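Local coordinates for inositol monophosphatase family protein (Staphylococcus aureus, PDB 5I3S) that probably hydrolyses the phosphate ester of inositol monophosphate or related sugar phosphates, at residues L3-G15 and Y111-H125. Residues are numbered along the deposited sequence; the frame is centred on the assembly and turned at random.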
loop_
_atom_site.group_PDB
_atom_site.type_symbol
_atom_site.label_atom_id
_atom_site.label_comp_id
_atom_site.label_asym_id
_atom_site.label_seq_id
_atom_site.Cartn_x
_atom_site.Cartn_y
_atom_site.Cartn_z
ATOM N N LEU A 3 -9.562 30.745 -10.776
ATOM C CA LEU A 3 -8.282 30.292 -10.228
ATOM C C LEU A 3 -8.258 28.760 -9.949
ATOM O O LEU A 3 -7.262 28.118 -10.198
ATOM C CB LEU A 3 -7.936 31.117 -8.967
ATOM C CG LEU A 3 -6.943 30.614 -7.914
ATOM C CD1 LEU A 3 -5.538 30.581 -8.426
ATOM C CD2 LEU A 3 -7.027 31.500 -6.679
ATOM N N TYR A 4 -9.349 28.226 -9.401
ATOM C CA TYR A 4 -9.566 26.793 -9.259
ATOM C C TYR A 4 -9.380 26.032 -10.563
ATOM O O TYR A 4 -8.654 25.029 -10.591
ATOM C CB TYR A 4 -10.989 26.550 -8.780
ATOM C CG TYR A 4 -11.291 25.122 -8.431
ATOM C CD1 TYR A 4 -10.584 24.477 -7.415
ATOM C CD2 TYR A 4 -12.301 24.421 -9.074
ATOM C CE1 TYR A 4 -10.863 23.170 -7.060
ATOM C CE2 TYR A 4 -12.582 23.111 -8.727
ATOM C CZ TYR A 4 -11.855 22.486 -7.715
ATOM O OH TYR A 4 -12.136 21.184 -7.346
ATOM N N GLY A 5 -10.048 26.522 -11.626
ATOM C CA GLY A 5 -9.978 25.934 -12.945
ATOM C C GLY A 5 -8.577 25.964 -13.514
ATOM O O GLY A 5 -8.118 24.958 -14.051
ATOM N N PHE A 6 -7.906 27.123 -13.425
ATOM C CA PHE A 6 -6.466 27.263 -13.774
ATOM C C PHE A 6 -5.590 26.233 -13.014
ATOM O O PHE A 6 -4.688 25.635 -13.591
ATOM C CB PHE A 6 -6.009 28.715 -13.518
ATOM C CG PHE A 6 -4.513 28.940 -13.576
ATOM C CD1 PHE A 6 -3.843 29.014 -14.786
ATOM C CD2 PHE A 6 -3.789 29.118 -12.437
ATOM C CE1 PHE A 6 -2.464 29.242 -14.840
ATOM C CE2 PHE A 6 -2.412 29.316 -12.479
ATOM C CZ PHE A 6 -1.749 29.383 -13.686
ATOM N N ALA A 7 -5.879 26.006 -11.734
ATOM C CA ALA A 7 -5.056 25.088 -10.950
ATOM C C ALA A 7 -5.241 23.660 -11.436
ATOM O O ALA A 7 -4.293 22.939 -11.628
ATOM C CB ALA A 7 -5.378 25.206 -9.472
ATOM N N GLN A 8 -6.497 23.295 -11.648
ATOM C CA GLN A 8 -6.908 21.988 -12.121
ATOM C C GLN A 8 -6.210 21.590 -13.414
ATOM O O GLN A 8 -5.629 20.524 -13.491
ATOM C CB GLN A 8 -8.424 21.979 -12.261
ATOM C CG GLN A 8 -9.068 20.663 -12.575
ATOM C CD GLN A 8 -10.470 20.577 -12.033
ATOM O OE1 GLN A 8 -10.709 20.827 -10.858
ATOM N NE2 GLN A 8 -11.408 20.237 -12.889
ATOM N N GLY A 9 -6.224 22.452 -14.400
ATOM C CA GLY A 9 -5.607 22.164 -15.686
ATOM C C GLY A 9 -4.108 22.100 -15.594
ATOM O O GLY A 9 -3.474 21.155 -16.095
ATOM N N LEU A 10 -3.543 23.088 -14.907
ATOM C CA LEU A 10 -2.110 23.122 -14.601
ATOM C C LEU A 10 -1.603 21.813 -13.987
ATOM O O LEU A 10 -0.595 21.270 -14.412
ATOM C CB LEU A 10 -1.817 24.273 -13.634
ATOM C CG LEU A 10 -0.374 24.394 -13.140
ATOM C CD1 LEU A 10 0.559 24.582 -14.329
ATOM C CD2 LEU A 10 -0.235 25.555 -12.189
ATOM N N ILE A 11 -2.283 21.290 -12.981
ATOM C CA ILE A 11 -1.745 20.085 -12.323
ATOM C C ILE A 11 -1.798 18.877 -13.284
ATOM O O ILE A 11 -0.849 18.097 -13.347
ATOM C CB ILE A 11 -2.388 19.838 -10.940
ATOM C CG1 ILE A 11 -1.547 18.874 -10.115
ATOM C CG2 ILE A 11 -3.835 19.398 -11.058
ATOM C CD1 ILE A 11 -2.071 18.699 -8.695
ATOM N N GLN A 12 -2.889 18.772 -14.044
ATOM C CA GLN A 12 -3.074 17.720 -15.044
ATOM C C GLN A 12 -2.038 17.813 -16.165
ATOM O O GLN A 12 -1.410 16.832 -16.537
ATOM C CB GLN A 12 -4.487 17.761 -15.602
ATOM C CG GLN A 12 -5.491 17.204 -14.631
ATOM C CD GLN A 12 -6.938 17.482 -15.038
ATOM O OE1 GLN A 12 -7.446 18.611 -14.897
ATOM N NE2 GLN A 12 -7.617 16.456 -15.515
ATOM N N GLU A 13 -1.806 19.017 -16.630
ATOM C CA GLU A 13 -0.837 19.256 -17.666
ATOM C C GLU A 13 0.602 18.957 -17.175
ATOM O O GLU A 13 1.399 18.329 -17.898
ATOM C CB GLU A 13 -1.060 20.697 -18.189
ATOM C CG GLU A 13 -0.313 21.095 -19.459
ATOM C CD GLU A 13 -0.380 20.065 -20.550
ATOM O OE1 GLU A 13 -1.497 19.627 -20.892
ATOM O OE2 GLU A 13 0.709 19.677 -21.037
ATOM N N ALA A 14 0.922 19.368 -15.943
ATOM C CA ALA A 14 2.187 18.985 -15.278
ATOM C C ALA A 14 2.316 17.462 -15.155
ATOM O O ALA A 14 3.414 16.937 -15.206
ATOM C CB ALA A 14 2.299 19.622 -13.910
ATOM N N GLY A 15 1.200 16.748 -14.989
ATOM C CA GLY A 15 1.240 15.272 -14.975
ATOM C C GLY A 15 1.697 14.702 -16.319
ATOM O O GLY A 15 2.584 13.850 -16.371
ATOM N N TYR A 111 -8.281 27.532 0.418
ATOM C CA TYR A 111 -9.211 27.789 -0.700
ATOM C C TYR A 111 -9.457 26.502 -1.485
ATOM O O TYR A 111 -10.589 26.095 -1.651
ATOM C CB TYR A 111 -8.654 28.887 -1.620
ATOM C CG TYR A 111 -9.330 29.089 -2.989
ATOM C CD1 TYR A 111 -10.526 29.827 -3.127
ATOM C CD2 TYR A 111 -8.734 28.611 -4.153
ATOM C CE1 TYR A 111 -11.111 30.039 -4.386
ATOM C CE2 TYR A 111 -9.318 28.805 -5.408
ATOM C CZ TYR A 111 -10.505 29.518 -5.534
ATOM O OH TYR A 111 -11.072 29.694 -6.822
ATOM N N ALA A 112 -8.405 25.856 -1.962
ATOM C CA ALA A 112 -8.577 24.672 -2.797
ATOM C C ALA A 112 -7.439 23.682 -2.559
ATOM O O ALA A 112 -6.343 24.105 -2.217
ATOM C CB ALA A 112 -8.613 25.085 -4.268
ATOM N N GLY A 113 -7.708 22.394 -2.759
ATOM C CA GLY A 113 -6.677 21.360 -2.757
ATOM C C GLY A 113 -6.774 20.321 -3.899
ATOM O O GLY A 113 -7.902 19.964 -4.380
ATOM N N PHE A 114 -5.595 19.828 -4.305
ATOM C CA PHE A 114 -5.429 18.927 -5.442
ATOM C C PHE A 114 -4.378 17.868 -5.156
ATOM O O PHE A 114 -3.276 18.240 -4.808
ATOM C CB PHE A 114 -5.000 19.697 -6.714
ATOM C CG PHE A 114 -5.908 20.858 -7.080
ATOM C CD1 PHE A 114 -6.963 20.688 -7.955
ATOM C CD2 PHE A 114 -5.684 22.138 -6.552
ATOM C CE1 PHE A 114 -7.792 21.759 -8.299
ATOM C CE2 PHE A 114 -6.505 23.215 -6.883
ATOM C CZ PHE A 114 -7.557 23.025 -7.765
ATOM N N VAL A 115 -4.715 16.574 -5.289
ATOM C CA VAL A 115 -3.696 15.512 -5.337
ATOM C C VAL A 115 -3.918 14.624 -6.574
ATOM O O VAL A 115 -4.973 14.013 -6.743
ATOM C CB VAL A 115 -3.420 14.751 -3.986
ATOM C CG1 VAL A 115 -4.049 15.394 -2.771
ATOM C CG2 VAL A 115 -3.762 13.323 -3.994
ATOM N N TYR A 116 -2.935 14.649 -7.475
ATOM C CA TYR A 116 -3.068 14.055 -8.804
ATOM C C TYR A 116 -2.263 12.813 -8.861
ATOM O O TYR A 116 -1.040 12.890 -8.782
ATOM C CB TYR A 116 -2.611 15.018 -9.910
ATOM C CG TYR A 116 -2.823 14.518 -11.340
ATOM C CD1 TYR A 116 -3.928 13.721 -11.682
ATOM C CD2 TYR A 116 -1.956 14.884 -12.371
ATOM C CE1 TYR A 116 -4.133 13.280 -12.998
ATOM C CE2 TYR A 116 -2.167 14.442 -13.669
ATOM C CZ TYR A 116 -3.260 13.634 -13.969
ATOM O OH TYR A 116 -3.465 13.175 -15.235
ATOM N N ASP A 117 -2.936 11.667 -8.943
ATOM C CA ASP A 117 -2.256 10.371 -9.016
ATOM C C ASP A 117 -1.891 10.239 -10.495
ATOM O O ASP A 117 -2.703 9.857 -11.318
ATOM C CB ASP A 117 -3.152 9.207 -8.505
ATOM C CG ASP A 117 -2.471 7.844 -8.559
ATOM O OD1 ASP A 117 -1.523 7.649 -9.384
ATOM O OD2 ASP A 117 -2.890 6.947 -7.793
ATOM N N VAL A 118 -0.679 10.632 -10.805
ATOM C CA VAL A 118 -0.256 10.823 -12.171
ATOM C C VAL A 118 -0.396 9.529 -13.001
ATOM O O VAL A 118 -0.917 9.591 -14.107
ATOM C CB VAL A 118 1.211 11.307 -12.243
ATOM C CG1 VAL A 118 1.700 11.329 -13.679
ATOM C CG2 VAL A 118 1.340 12.689 -11.602
ATOM N N MET A 119 0.045 8.386 -12.462
ATOM C CA MET A 119 0.065 7.181 -13.238
ATOM C C MET A 119 -1.284 6.502 -13.385
ATOM O O MET A 119 -1.456 5.728 -14.325
ATOM C CB MET A 119 1.157 6.209 -12.789
ATOM C CG MET A 119 2.572 6.768 -12.891
ATOM S SD MET A 119 3.157 7.640 -14.369
ATOM C CE MET A 119 3.254 6.198 -15.428
ATOM N N ALA A 120 -2.257 6.792 -12.532
ATOM C CA ALA A 120 -3.630 6.315 -12.785
ATOM C C ALA A 120 -4.505 7.336 -13.502
ATOM O O ALA A 120 -5.647 7.056 -13.829
ATOM C CB ALA A 120 -4.270 5.932 -11.493
ATOM N N ASP A 121 -3.997 8.520 -13.744
ATOM C CA ASP A 121 -4.823 9.654 -14.209
ATOM C C ASP A 121 -6.066 9.905 -13.327
ATOM O O ASP A 121 -7.222 9.937 -13.825
ATOM C CB ASP A 121 -5.200 9.484 -15.724
ATOM C CG ASP A 121 -5.785 10.776 -16.364
ATOM O OD1 ASP A 121 -5.736 11.918 -15.788
ATOM O OD2 ASP A 121 -6.315 10.645 -17.495
ATOM N N VAL A 122 -5.842 10.005 -12.020
ATOM C CA VAL A 122 -6.942 10.300 -11.108
ATOM C C VAL A 122 -6.593 11.524 -10.281
ATOM O O VAL A 122 -5.618 11.536 -9.527
ATOM C CB VAL A 122 -7.263 9.124 -10.155
ATOM C CG1 VAL A 122 -8.447 9.471 -9.258
ATOM C CG2 VAL A 122 -7.540 7.795 -10.919
ATOM N N LEU A 123 -7.378 12.558 -10.446
ATOM C CA LEU A 123 -7.170 13.817 -9.784
ATOM C C LEU A 123 -8.169 13.868 -8.682
ATOM O O LEU A 123 -9.365 13.830 -8.953
ATOM C CB LEU A 123 -7.442 14.955 -10.737
ATOM C CG LEU A 123 -7.412 16.368 -10.131
ATOM C CD1 LEU A 123 -6.014 16.728 -9.692
ATOM C CD2 LEU A 123 -7.903 17.358 -11.145
ATOM N N TYR A 124 -7.689 13.939 -7.435
ATOM C CA TYR A 124 -8.576 14.251 -6.317
ATOM C C TYR A 124 -8.550 15.766 -6.119
ATOM O O TYR A 124 -7.501 16.391 -6.190
ATOM C CB TYR A 124 -8.184 13.481 -5.049
ATOM C CG TYR A 124 -8.059 11.939 -5.279
ATOM C CD1 TYR A 124 -9.140 11.091 -5.059
ATOM C CD2 TYR A 124 -6.853 11.376 -5.682
ATOM C CE1 TYR A 124 -9.044 9.713 -5.281
ATOM C CE2 TYR A 124 -6.728 10.016 -5.889
ATOM C CZ TYR A 124 -7.810 9.185 -5.691
ATOM O OH TYR A 124 -7.684 7.852 -5.916
ATOM N N HIS A 125 -9.701 16.348 -5.844
ATOM C CA HIS A 125 -9.832 17.788 -5.797
ATOM C C HIS A 125 -11.100 18.252 -5.057
ATOM O O HIS A 125 -12.079 17.500 -4.890
ATOM C CB HIS A 125 -9.722 18.403 -7.219
ATOM C CG HIS A 125 -10.807 17.969 -8.143
ATOM N ND1 HIS A 125 -11.776 18.829 -8.617
ATOM C CD2 HIS A 125 -11.088 16.753 -8.674
ATOM C CE1 HIS A 125 -12.615 18.152 -9.390
ATOM N NE2 HIS A 125 -12.212 16.897 -9.447
#
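Phe114 is the main bump that the hairpin strand 111-117 raises against helix 3-15, and the hollow it fills is built from Tyr4, Ala7, Gln8 and Ile11, two successive turns of the helix. The small Ala7 forms the floor, its CB 3.5 Å from Phe114 CE2, while Tyr4 lies along one flank, its CD1 3.4 Å from Phe114 CZ. The Tyr4 and Phe114 rings meet obliquely, their planes inclined by 32°. Gln8 OE1 lies at the edge of the Phe114 ring, in its plane. Ile11 closes the far side: with CG1 anti to the backbone N (chi1 -163°), CD1 is carried into the notch between the CB atoms of Phe114 and Tyr116, and CG2 is left to meet Leu123 CD1 on the neighbouring strand at 3.7 Å. This is helix-on-sheet packing, here in the sugar phosphatase fold of the FIG superfamily; the first helix, 2-24, lies on one face of the seven-stranded sheet, its segment 3-15 running at 23° to strand 111-117, while Val115 and Tyr124 meet helix 184-193 on the other face. Farther along, Tyr116 spreads its ring past the C-terminal part of 3-15. Gln12 CG sits over one face, Val118 CA over the opposite one, and Gly15 meets the edge, its CA 3.7 Å from Tyr116 CE2, where the lack of a side chain permits so near an approach. Tyr116 OH is tied to Asp121 OD1 by a 2.7 Å hydrogen bond. Polar groups join the two segments at the other end. Tyr4 OH and His125 ND1 share a hydrogen bond of 2.7 Å, the hydroxyl reaching the imidazole at its edge, and His125 NE2 bonds to Gly135 O, which holds the imidazole from two sites. Beside Leu3, the Tyr111 hydroxyl accepts a weak bond from Tyr4 N.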